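Putative metal-dependent phosphoesterase (Bifidobacterium adolescentis, PDB 3O0F) hydrolyses phosphate esters at a metal centre holding two iron ions and one zinc ion, with adenosine monophosphate bound in the same pocket. Local coordinates at residues A[72-77]-A[90-95]; A[97-102]-A[190-195]; A[230-235]-A[244-249]; A[86-91]-A[200-205]. All coordinates share one frame; numbering follows the deposited sequence.

Contact 1: residues A[72-77]-A[90-95]; sequences LGTEIT and FQYDPS. With FE (Fe (III) ion), chain D; FE (Fe (III) ion), chain E.
Glu75 holds two iron ions together. Its extended chain, with CG anti to the backbone N, carries the carboxylate to the metals: Glu75 OE2 binds one iron at 2.1 Å, shared with His86 and His203, and Glu75 OE1 the other at 2.2 Å, shared with His18, His20 and Asp261; a water bridges the same two irons. These irons are two of the three metals of the PHP-domain centre, and the glutamate sits on strand 70-80, which forms an antiparallel hairpin with strand 83-90.

At the far end of the hairpin, Gln91 grips Leu72 twice. Gln91 N donates to Leu72 O at 2.8 Å, nearly along the C=O axis. The side chain bends back at chi2 (-68°), and Gln91 OE1 accepts from Leu72 N at 2.8 Å, in the carbonyl plane and almost straight (172° at the hydrogen). Further on, Tyr92 OH gives its proton to Thr74 OG1 at 2.6 Å, the threonine meeting the ring at its edge. Thr74 OG1 bonds to Thr52 O as well, so this buried hydroxyl has two partners.

Packing between the strands centres on Gly73 and Phe90, a non-hydrogen-bonded pair. Phe90 CD1 comes to 3.7 Å from Gly73 CA, and any CB at Gly73 would clash with it. Trp56 and Phe103 both pack on the Thr74–Tyr92 pair. Beyond Tyr92, Asp93 OD1 accepts from Ser95 N in an Asx turn, and Ser95 OG donates to the same oxygen at its syn lone pair, 2.7 Å away.

Contact 2: residues A[97-102]-A[190-195]; sequences EHISSM and AAVKGA
Apolar contact does nearly all the work where the first turns of helix 97-124 meet the last turns of helix 185-194. The short axes approach to 8.9 Å and cross steeply at -136°, nearer antiparallel than parallel. Three carbons of Ile99 reach three different partners. Ile99 CD1 touches Val192 CG2 at 3.7 Å, the side chains crossing obliquely; Ile99 CG1 lies against Ala191 CB at 4.1 Å; Ile99 CG2 reaches Ala195 CB at 4.2 Å, just past the helix end. The chi1 of Ile99, -144°, is away from a staggered value, with CG2 in the crowded position between the backbone N and carbonyl carbon. Met102, a selenomethionine, adds its SE, 4.3 Å from Ala191 CB.

The second kind of interaction is CH-pi. Ala191 CB sits over one face of the His98 imidazole, 3.8 Å from the ring centroid and offset toward the rim; His98 CG, anti to the backbone N, sends the ring there.

Both helices pack on the central sheet, Met102 and Val192 on Ile76 and Val192 also on Val199. No hydrogen bond joins the two segments, and the contact therefore rests on shape and apolar burial, with no polar pair to fix its direction.

Contact 3: residues A[230-235]-A[244-249]; sequences LEVWHR and RLLTIA
Leu230 opens the contact, pointing at the helix from the strand of a beta-alpha-beta unit. A single methyl does the touching: Leu230 CD1 lies 3.5 Å from Leu245 O and 4.1 Å from Ile248 CG2, and also meets Leu245 CD2 and Ala249 CB. Glu231 turns to the other face of the sheet, where its carboxylate bonds His18 ND1 and His203 N, second-shell support for two iron ligands. Val232 returns to the helix side with both methyls engaged. Val232 CG2 packs on Leu245 CB at 4.0 Å, the side chains sliding past each other in opposite directions, while Val232 CG1 lies 4.1 Å from Leu246 CG, these two side chains crossing at about a right angle. An alanine in place of Val232 would lose both methyls and would probably loosen the seating of Leu245 and Leu246 on the strand. Trp233 starts off to one side, but its indole swings round so that Trp233 CH2 stands 3.9 Å from Leu246 CD1; one face of the same ring carries Val232 CG1.

Helix 239-252 thus covers one face of strand 229-233. Val256 of strand 255-258 packs beside Val232, Trp233 and Ala249, while Leu219 and Ile223 of helix 216-225 touch Ile248.

Contact 4: residues A[86-91]-A[200-205]; sequences HMLAFQ and VAAHAG. With FE (Fe (III) ion), chain D.
His86 CG stands anti to its carbonyl carbon (chi1 -74°), whereas His203 takes the crowded position between backbone N and carbonyl carbon (chi1 45°); these two torsions bring both imidazoles onto one iron. His86 ND1 binds it at 2.4 Å and His203 NE2 at 2.3 Å, the ring planes turned 60° apart. The bridging Glu75 and a water bind the same ion.

Behind the metal, strands 83-90 and 198-201 pair antiparallel. Leu88 N to Val200 O and Val200 N to Leu88 O, both 2.8 Å, make the hydrogen-bonded pair. Next along, Ala202 N donates to His86 O at 2.9 Å and a water joins His86 N to Ala202 O, tying the backbone beside the two ligands by one direct bond and one water bridge. Met87, a selenomethionine, folds back until its CE lies 3.1 Å from Val200 O, a tight fit.

An alanine in place of His86 would remove an iron ligand that also touches the bound adenosine monophosphate, and would probably weaken iron binding and that side of the nucleotide pocket. The imidazoles, probably neutral, would offset none of the iron's charge, so the Glu75 carboxylate is likely to carry part of that balance.

In the fold
From the N terminus, contact 1 comes first, closing the tight-turned hairpin of strands 70-80 and 83-90. Contact 4 opens on the same second strand, sharing Phe90 and Gln91, so one loop begins on the stretch where the other closes; it then spans more than a hundred residues to reach strand 198-201. Within that long excursion lies contact 2, where helices 97-124 and 185-194 meet and pack onto the sheet through Val192 against Ile76 and Ala89. Contact 3 follows in series, a local beta-alpha-beta closure, linked to contact 4 through neighbouring strands. Contacts 1 and 4 meet at one iron, and contact 3 adds second-shell bonds to a ligand of each iron.

Contact 1: residues A[72-77]-A[90-95]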
# COMPACT_ATOMS: atom_id res chain seq x y z
N LEU A 72 -11.02 -1.84 6.22
CA LEU A 72 -10.75 -0.55 5.64
C LEU A 72 -9.32 -0.13 5.97
O LEU A 72 -8.94 -0.06 7.14
CB LEU A 72 -11.76 0.52 6.10
CG LEU A 72 -13.20 0.30 5.54
CD1 LEU A 72 -14.24 1.21 6.17
CD2 LEU A 72 -13.23 0.38 3.99
N GLY A 73 -8.52 0.11 4.93
CA GLY A 73 -7.11 0.36 5.13
C GLY A 73 -6.49 1.36 4.17
O GLY A 73 -7.12 1.84 3.24
N THR A 74 -5.24 1.67 4.43
CA THR A 74 -4.50 2.66 3.62
C THR A 74 -3.03 2.25 3.68
O THR A 74 -2.55 1.84 4.73
CB THR A 74 -4.61 4.06 4.20
OG1 THR A 74 -5.96 4.52 4.13
CG2 THR A 74 -3.69 5.05 3.44
N GLU A 75 -2.29 2.37 2.58
CA GLU A 75 -0.85 2.15 2.63
C GLU A 75 -0.19 3.53 2.65
O GLU A 75 -0.33 4.33 1.74
CB GLU A 75 -0.35 1.31 1.44
CG GLU A 75 1.13 1.11 1.53
CD GLU A 75 1.69 0.06 0.57
OE1 GLU A 75 0.98 -0.35 -0.30
OE2 GLU A 75 2.83 -0.41 0.78
N ILE A 76 0.49 3.82 3.75
CA ILE A 76 1.02 5.15 3.97
C ILE A 76 2.49 5.16 3.60
O ILE A 76 3.29 4.35 4.12
CB ILE A 76 0.86 5.58 5.45
CG1 ILE A 76 -0.60 5.44 5.88
CG2 ILE A 76 1.37 7.04 5.65
CD1 ILE A 76 -0.86 5.72 7.35
N THR A 77 2.84 6.12 2.75
CA THR A 77 4.22 6.33 2.33
C THR A 77 5.00 7.01 3.46
O THR A 77 4.57 8.03 3.98
CB THR A 77 4.24 7.27 1.06
OG1 THR A 77 3.27 6.82 0.11
CG2 THR A 77 5.61 7.31 0.37
N PHE A 90 -4.99 0.21 9.32
CA PHE A 90 -6.33 -0.33 9.18
C PHE A 90 -7.26 0.20 10.29
O PHE A 90 -6.82 0.41 11.44
CB PHE A 90 -6.31 -1.85 9.30
CG PHE A 90 -5.52 -2.53 8.23
CD1 PHE A 90 -6.04 -2.66 6.94
CD2 PHE A 90 -4.27 -3.03 8.50
CE1 PHE A 90 -5.28 -3.26 5.93
CE2 PHE A 90 -3.52 -3.68 7.52
CZ PHE A 90 -4.03 -3.78 6.23
N GLN A 91 -8.52 0.32 9.93
CA GLN A 91 -9.61 0.55 10.89
C GLN A 91 -9.38 1.74 11.79
O GLN A 91 -9.47 1.64 13.02
CB GLN A 91 -9.88 -0.74 11.70
CG GLN A 91 -10.33 -1.93 10.79
CD GLN A 91 -11.71 -1.72 10.16
OE1 GLN A 91 -11.86 -1.72 8.94
NE2 GLN A 91 -12.74 -1.56 11.01
N TYR A 92 -9.06 2.87 11.18
CA TYR A 92 -8.88 4.13 11.91
C TYR A 92 -9.99 5.10 11.52
O TYR A 92 -10.66 4.90 10.51
CB TYR A 92 -7.51 4.73 11.62
CG TYR A 92 -7.27 5.04 10.20
CD1 TYR A 92 -7.61 6.27 9.67
CD2 TYR A 92 -6.69 4.11 9.36
CE1 TYR A 92 -7.38 6.57 8.35
CE2 TYR A 92 -6.46 4.38 8.02
CZ TYR A 92 -6.79 5.61 7.53
OH TYR A 92 -6.56 5.88 6.21
N ASP A 93 -10.17 6.15 12.32
CA ASP A 93 -11.19 7.17 12.01
C ASP A 93 -10.81 8.00 10.79
O ASP A 93 -9.87 8.79 10.83
CB ASP A 93 -11.41 8.06 13.23
CG ASP A 93 -12.30 9.25 12.95
OD1 ASP A 93 -12.93 9.34 11.84
OD2 ASP A 93 -12.31 10.13 13.85
N PRO A 94 -11.54 7.84 9.68
CA PRO A 94 -11.12 8.55 8.45
C PRO A 94 -11.25 10.08 8.52
O PRO A 94 -10.60 10.77 7.77
CB PRO A 94 -12.03 7.96 7.37
CG PRO A 94 -13.26 7.57 8.09
CD PRO A 94 -12.79 7.08 9.45
N SER A 95 -12.05 10.58 9.43
CA SER A 95 -12.21 12.02 9.60
C SER A 95 -11.17 12.62 10.56
O SER A 95 -11.16 13.81 10.77
CB SER A 95 -13.63 12.31 10.11
OG SER A 95 -13.70 11.88 11.46
FE FE D . 4.30 -1.02 -0.67
FE FE E . 1.13 -2.10 -1.55
O HOH W 1 3.10 -2.58 -1.07

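Contact 2: residues A[97-102]-A[190-195]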
# COMPACT_ATOMS: atom_id res chain seq x y z
N GLU A 97 -8.33 14.59 11.94
CA GLU A 97 -7.75 15.78 11.28
C GLU A 97 -6.24 15.65 11.03
O GLU A 97 -5.74 16.16 10.02
CB GLU A 97 -8.08 17.07 12.09
CG GLU A 97 -7.53 18.43 11.52
CD GLU A 97 -7.84 19.67 12.42
OE1 GLU A 97 -9.02 20.05 12.51
OE2 GLU A 97 -6.90 20.26 13.04
N HIS A 98 -5.51 14.99 11.94
CA HIS A 98 -4.06 14.80 11.78
C HIS A 98 -3.79 13.85 10.61
O HIS A 98 -2.98 14.14 9.72
CB HIS A 98 -3.46 14.27 13.11
CG HIS A 98 -1.98 13.99 13.10
ND1 HIS A 98 -1.13 14.45 12.12
CD2 HIS A 98 -1.20 13.34 14.00
CE1 HIS A 98 0.10 14.05 12.38
NE2 HIS A 98 0.10 13.40 13.53
N ILE A 99 -4.49 12.73 10.58
CA ILE A 99 -4.19 11.77 9.53
C ILE A 99 -4.68 12.34 8.18
O ILE A 99 -3.98 12.27 7.19
CB ILE A 99 -4.65 10.32 9.94
CG1 ILE A 99 -3.64 9.29 9.41
CG2 ILE A 99 -6.09 10.04 9.61
CD1 ILE A 99 -3.77 7.93 9.99
N SER A 100 -5.82 13.00 8.18
CA SER A 100 -6.34 13.63 6.96
C SER A 100 -5.42 14.64 6.33
O SER A 100 -5.22 14.63 5.11
CB SER A 100 -7.69 14.33 7.21
OG SER A 100 -8.69 13.35 7.25
N SER A 101 -4.85 15.52 7.15
CA SER A 101 -3.99 16.54 6.62
C SER A 101 -2.63 15.94 6.22
O SER A 101 -2.02 16.38 5.26
CB SER A 101 -3.85 17.67 7.62
OG SER A 101 -2.87 17.35 8.56
N MSE A 102 -2.15 14.93 6.94
CA MSE A 102 -0.92 14.26 6.52
C MSE A 102 -1.08 13.59 5.13
O MSE A 102 -0.17 13.67 4.29
CB MSE A 102 -0.58 13.18 7.50
CG MSE A 102 0.67 12.42 7.12
SE MSE A 102 1.15 11.21 8.56
CE MSE A 102 0.09 9.72 8.03
N ALA A 190 2.33 7.51 15.22
CA ALA A 190 1.59 8.33 16.14
C ALA A 190 0.23 8.73 15.56
O ALA A 190 -0.76 8.77 16.31
CB ALA A 190 2.39 9.58 16.55
N ALA A 191 0.18 9.07 14.27
CA ALA A 191 -1.04 9.53 13.64
C ALA A 191 -2.04 8.38 13.55
O ALA A 191 -3.22 8.58 13.79
CB ALA A 191 -0.78 10.16 12.26
N VAL A 192 -1.56 7.18 13.20
CA VAL A 192 -2.47 6.05 13.01
C VAL A 192 -3.06 5.65 14.36
O VAL A 192 -4.29 5.50 14.48
CB VAL A 192 -1.81 4.85 12.31
CG1 VAL A 192 -2.78 3.62 12.36
CG2 VAL A 192 -1.46 5.20 10.85
N LYS A 193 -2.20 5.53 15.38
CA LYS A 193 -2.67 5.27 16.73
C LYS A 193 -3.56 6.41 17.23
O LYS A 193 -4.58 6.15 17.87
CB LYS A 193 -1.48 5.08 17.70
CG LYS A 193 -0.58 3.90 17.42
CD LYS A 193 -1.24 2.62 16.88
CE LYS A 193 -1.89 1.86 17.98
NZ LYS A 193 -2.69 0.63 17.56
N GLY A 194 -3.22 7.64 16.91
CA GLY A 194 -4.09 8.77 17.27
C GLY A 194 -5.50 8.63 16.74
O GLY A 194 -6.48 8.98 17.42
N ALA A 195 -5.60 8.13 15.50
CA ALA A 195 -6.87 8.01 14.77
C ALA A 195 -7.55 6.68 15.15
O ALA A 195 -8.59 6.35 14.61
CB ALA A 195 -6.63 8.10 13.25

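Contact 3: residues A[230-235]-A[244-249]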
# COMPACT_ATOMS: atom_id res chain seq x y z
N LEU A 230 3.73 -6.78 11.61
CA LEU A 230 4.66 -6.96 10.49
C LEU A 230 4.00 -7.84 9.44
O LEU A 230 3.44 -8.88 9.75
CB LEU A 230 5.89 -7.72 11.01
CG LEU A 230 6.73 -7.00 12.08
CD1 LEU A 230 7.92 -7.87 12.50
CD2 LEU A 230 7.19 -5.64 11.56
N GLU A 231 4.06 -7.39 8.18
CA GLU A 231 3.62 -8.14 7.05
C GLU A 231 4.74 -9.09 6.69
O GLU A 231 5.81 -8.65 6.26
CB GLU A 231 3.33 -7.18 5.88
CG GLU A 231 2.96 -7.89 4.62
CD GLU A 231 2.55 -6.93 3.52
OE1 GLU A 231 3.38 -6.07 3.13
OE2 GLU A 231 1.39 -7.02 3.04
N VAL A 232 4.49 -10.39 6.89
CA VAL A 232 5.47 -11.41 6.65
C VAL A 232 5.21 -12.15 5.37
O VAL A 232 6.15 -12.42 4.57
CB VAL A 232 5.56 -12.42 7.85
CG1 VAL A 232 6.52 -13.56 7.50
CG2 VAL A 232 5.99 -11.68 9.13
N TRP A 233 3.94 -12.50 5.15
CA TRP A 233 3.60 -13.33 4.01
C TRP A 233 3.37 -12.42 2.81
O TRP A 233 2.27 -11.91 2.59
CB TRP A 233 2.39 -14.20 4.30
CG TRP A 233 2.38 -14.79 5.70
CD1 TRP A 233 1.44 -14.61 6.64
CD2 TRP A 233 3.36 -15.67 6.25
NE1 TRP A 233 1.75 -15.35 7.77
CE2 TRP A 233 2.94 -16.00 7.56
CE3 TRP A 233 4.55 -16.24 5.76
CZ2 TRP A 233 3.67 -16.85 8.40
CZ3 TRP A 233 5.28 -17.09 6.59
CH2 TRP A 233 4.83 -17.39 7.89
N HIS A 234 4.44 -12.21 2.04
CA HIS A 234 4.45 -11.25 0.94
C HIS A 234 5.54 -11.71 -0.02
O HIS A 234 6.61 -12.12 0.40
CB HIS A 234 4.74 -9.85 1.44
CG HIS A 234 4.64 -8.77 0.39
ND1 HIS A 234 5.64 -8.53 -0.52
CD2 HIS A 234 3.69 -7.83 0.16
CE1 HIS A 234 5.29 -7.52 -1.31
NE2 HIS A 234 4.12 -7.07 -0.90
N ARG A 235 5.25 -11.65 -1.31
CA ARG A 235 6.20 -12.15 -2.32
C ARG A 235 7.55 -11.43 -2.31
O ARG A 235 8.54 -12.03 -2.71
CB ARG A 235 5.59 -12.09 -3.73
CG ARG A 235 5.40 -10.66 -4.32
CD ARG A 235 5.37 -10.71 -5.83
NE ARG A 235 4.33 -11.63 -6.33
CZ ARG A 235 4.30 -12.15 -7.56
NH1 ARG A 235 5.22 -11.87 -8.47
NH2 ARG A 235 3.32 -12.94 -7.89
N ARG A 244 13.39 -13.99 10.18
CA ARG A 244 13.82 -12.86 11.01
C ARG A 244 12.59 -12.06 11.53
O ARG A 244 12.48 -11.74 12.72
CB ARG A 244 14.79 -11.99 10.19
CG ARG A 244 14.96 -10.58 10.70
CD ARG A 244 16.12 -9.85 10.04
NE ARG A 244 16.10 -8.49 10.55
CZ ARG A 244 15.56 -7.44 9.95
NH1 ARG A 244 15.07 -7.52 8.72
NH2 ARG A 244 15.53 -6.26 10.58
N LEU A 245 11.64 -11.77 10.66
CA LEU A 245 10.50 -10.95 11.07
C LEU A 245 9.55 -11.72 12.02
O LEU A 245 8.97 -11.14 12.92
CB LEU A 245 9.75 -10.45 9.80
CG LEU A 245 10.48 -9.48 8.84
CD1 LEU A 245 9.64 -9.34 7.54
CD2 LEU A 245 10.73 -8.06 9.44
N LEU A 246 9.40 -13.03 11.79
CA LEU A 246 8.56 -13.88 12.66
C LEU A 246 9.15 -13.92 14.07
O LEU A 246 8.42 -13.94 15.05
CB LEU A 246 8.47 -15.31 12.11
CG LEU A 246 7.60 -15.53 10.88
CD1 LEU A 246 7.83 -16.93 10.32
CD2 LEU A 246 6.10 -15.24 11.17
N THR A 247 10.48 -13.94 14.16
CA THR A 247 11.14 -13.94 15.43
C THR A 247 10.93 -12.65 16.17
O THR A 247 10.66 -12.68 17.38
CB THR A 247 12.65 -14.24 15.26
OG1 THR A 247 12.78 -15.53 14.66
CG2 THR A 247 13.38 -14.21 16.61
N ILE A 248 11.07 -11.52 15.48
CA ILE A 248 10.82 -10.23 16.08
C ILE A 248 9.36 -10.12 16.54
O ILE A 248 9.09 -9.68 17.67
CB ILE A 248 11.15 -9.07 15.12
CG1 ILE A 248 12.69 -9.01 14.88
CG2 ILE A 248 10.56 -7.74 15.67
CD1 ILE A 248 13.09 -8.19 13.66
N ALA A 249 8.43 -10.55 15.69
CA ALA A 249 7.02 -10.57 16.04
C ALA A 249 6.72 -11.47 17.27
O ALA A 249 5.99 -11.05 18.18
CB ALA A 249 6.13 -10.93 14.79

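Contact 4: residues A[86-91]-A[200-205]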
# COMPACT_ATOMS: atom_id res chain seq x y z
N HIS A 86 6.80 1.53 3.80
CA HIS A 86 5.37 1.59 3.60
C HIS A 86 4.68 0.98 4.83
O HIS A 86 5.06 -0.10 5.30
CB HIS A 86 5.03 0.85 2.30
CG HIS A 86 5.42 1.61 1.06
ND1 HIS A 86 4.96 1.27 -0.19
CD2 HIS A 86 6.19 2.71 0.90
CE1 HIS A 86 5.45 2.12 -1.08
NE2 HIS A 86 6.20 3.00 -0.45
N MSE A 87 3.69 1.71 5.34
CA MSE A 87 2.96 1.33 6.54
C MSE A 87 1.52 1.07 6.15
O MSE A 87 0.87 1.94 5.58
CB MSE A 87 2.94 2.49 7.52
CG MSE A 87 4.34 3.05 7.82
SE MSE A 87 5.24 2.19 9.30
CE MSE A 87 4.19 0.59 9.63
N LEU A 88 0.99 -0.08 6.52
CA LEU A 88 -0.41 -0.40 6.33
C LEU A 88 -1.15 0.03 7.61
O LEU A 88 -0.72 -0.31 8.72
CB LEU A 88 -0.55 -1.91 6.11
CG LEU A 88 0.02 -2.51 4.82
CD1 LEU A 88 0.02 -4.02 4.94
CD2 LEU A 88 -0.73 -2.09 3.57
N ALA A 89 -2.24 0.79 7.42
CA ALA A 89 -3.04 1.37 8.50
C ALA A 89 -4.45 0.90 8.32
O ALA A 89 -5.03 1.10 7.26
CB ALA A 89 -3.01 2.87 8.45
N PHE A 90 -4.99 0.21 9.32
CA PHE A 90 -6.33 -0.33 9.18
C PHE A 90 -7.26 0.20 10.29
O PHE A 90 -6.82 0.41 11.44
CB PHE A 90 -6.31 -1.85 9.30
CG PHE A 90 -5.52 -2.53 8.23
CD1 PHE A 90 -6.04 -2.66 6.94
CD2 PHE A 90 -4.27 -3.03 8.50
CE1 PHE A 90 -5.28 -3.26 5.93
CE2 PHE A 90 -3.52 -3.68 7.52
CZ PHE A 90 -4.03 -3.78 6.23
N GLN A 91 -8.52 0.32 9.93
CA GLN A 91 -9.61 0.55 10.89
C GLN A 91 -9.38 1.74 11.79
O GLN A 91 -9.47 1.64 13.02
CB GLN A 91 -9.88 -0.74 11.70
CG GLN A 91 -10.33 -1.93 10.79
CD GLN A 91 -11.71 -1.72 10.16
OE1 GLN A 91 -11.86 -1.72 8.94
NE2 GLN A 91 -12.74 -1.56 11.01
N VAL A 200 0.82 -1.58 10.63
CA VAL A 200 1.64 -2.77 10.29
C VAL A 200 2.74 -2.32 9.32
O VAL A 200 2.44 -1.61 8.39
CB VAL A 200 0.73 -3.86 9.64
CG1 VAL A 200 1.56 -5.04 9.04
CG2 VAL A 200 -0.38 -4.33 10.63
N ALA A 201 4.00 -2.73 9.53
CA ALA A 201 5.08 -2.43 8.58
C ALA A 201 4.92 -3.39 7.36
O ALA A 201 4.88 -4.60 7.51
CB ALA A 201 6.48 -2.60 9.27
N ALA A 202 4.77 -2.80 6.17
CA ALA A 202 4.56 -3.55 4.90
C ALA A 202 5.90 -4.06 4.31
O ALA A 202 6.91 -3.37 4.40
CB ALA A 202 3.85 -2.66 3.86
N HIS A 203 5.87 -5.27 3.77
CA HIS A 203 7.00 -5.98 3.09
C HIS A 203 8.39 -5.51 3.60
O HIS A 203 9.22 -5.00 2.83
CB HIS A 203 6.86 -5.81 1.55
CG HIS A 203 6.54 -4.41 1.12
ND1 HIS A 203 7.44 -3.36 1.24
CD2 HIS A 203 5.42 -3.87 0.57
CE1 HIS A 203 6.89 -2.24 0.80
NE2 HIS A 203 5.66 -2.52 0.40
N ALA A 204 8.65 -5.69 4.89
CA ALA A 204 9.79 -5.00 5.49
C ALA A 204 11.11 -5.69 5.18
O ALA A 204 12.19 -5.13 5.48
CB ALA A 204 9.61 -4.84 7.02
N GLY A 205 11.03 -6.90 4.61
CA GLY A 205 12.22 -7.63 4.17
C GLY A 205 12.53 -7.54 2.69
O GLY A 205 13.35 -8.33 2.19
FE FE D . 4.30 -1.02 -0.67
O HOH W 2 8.24 -1.09 4.02
O HOH W 1 3.10 -2.58 -1.07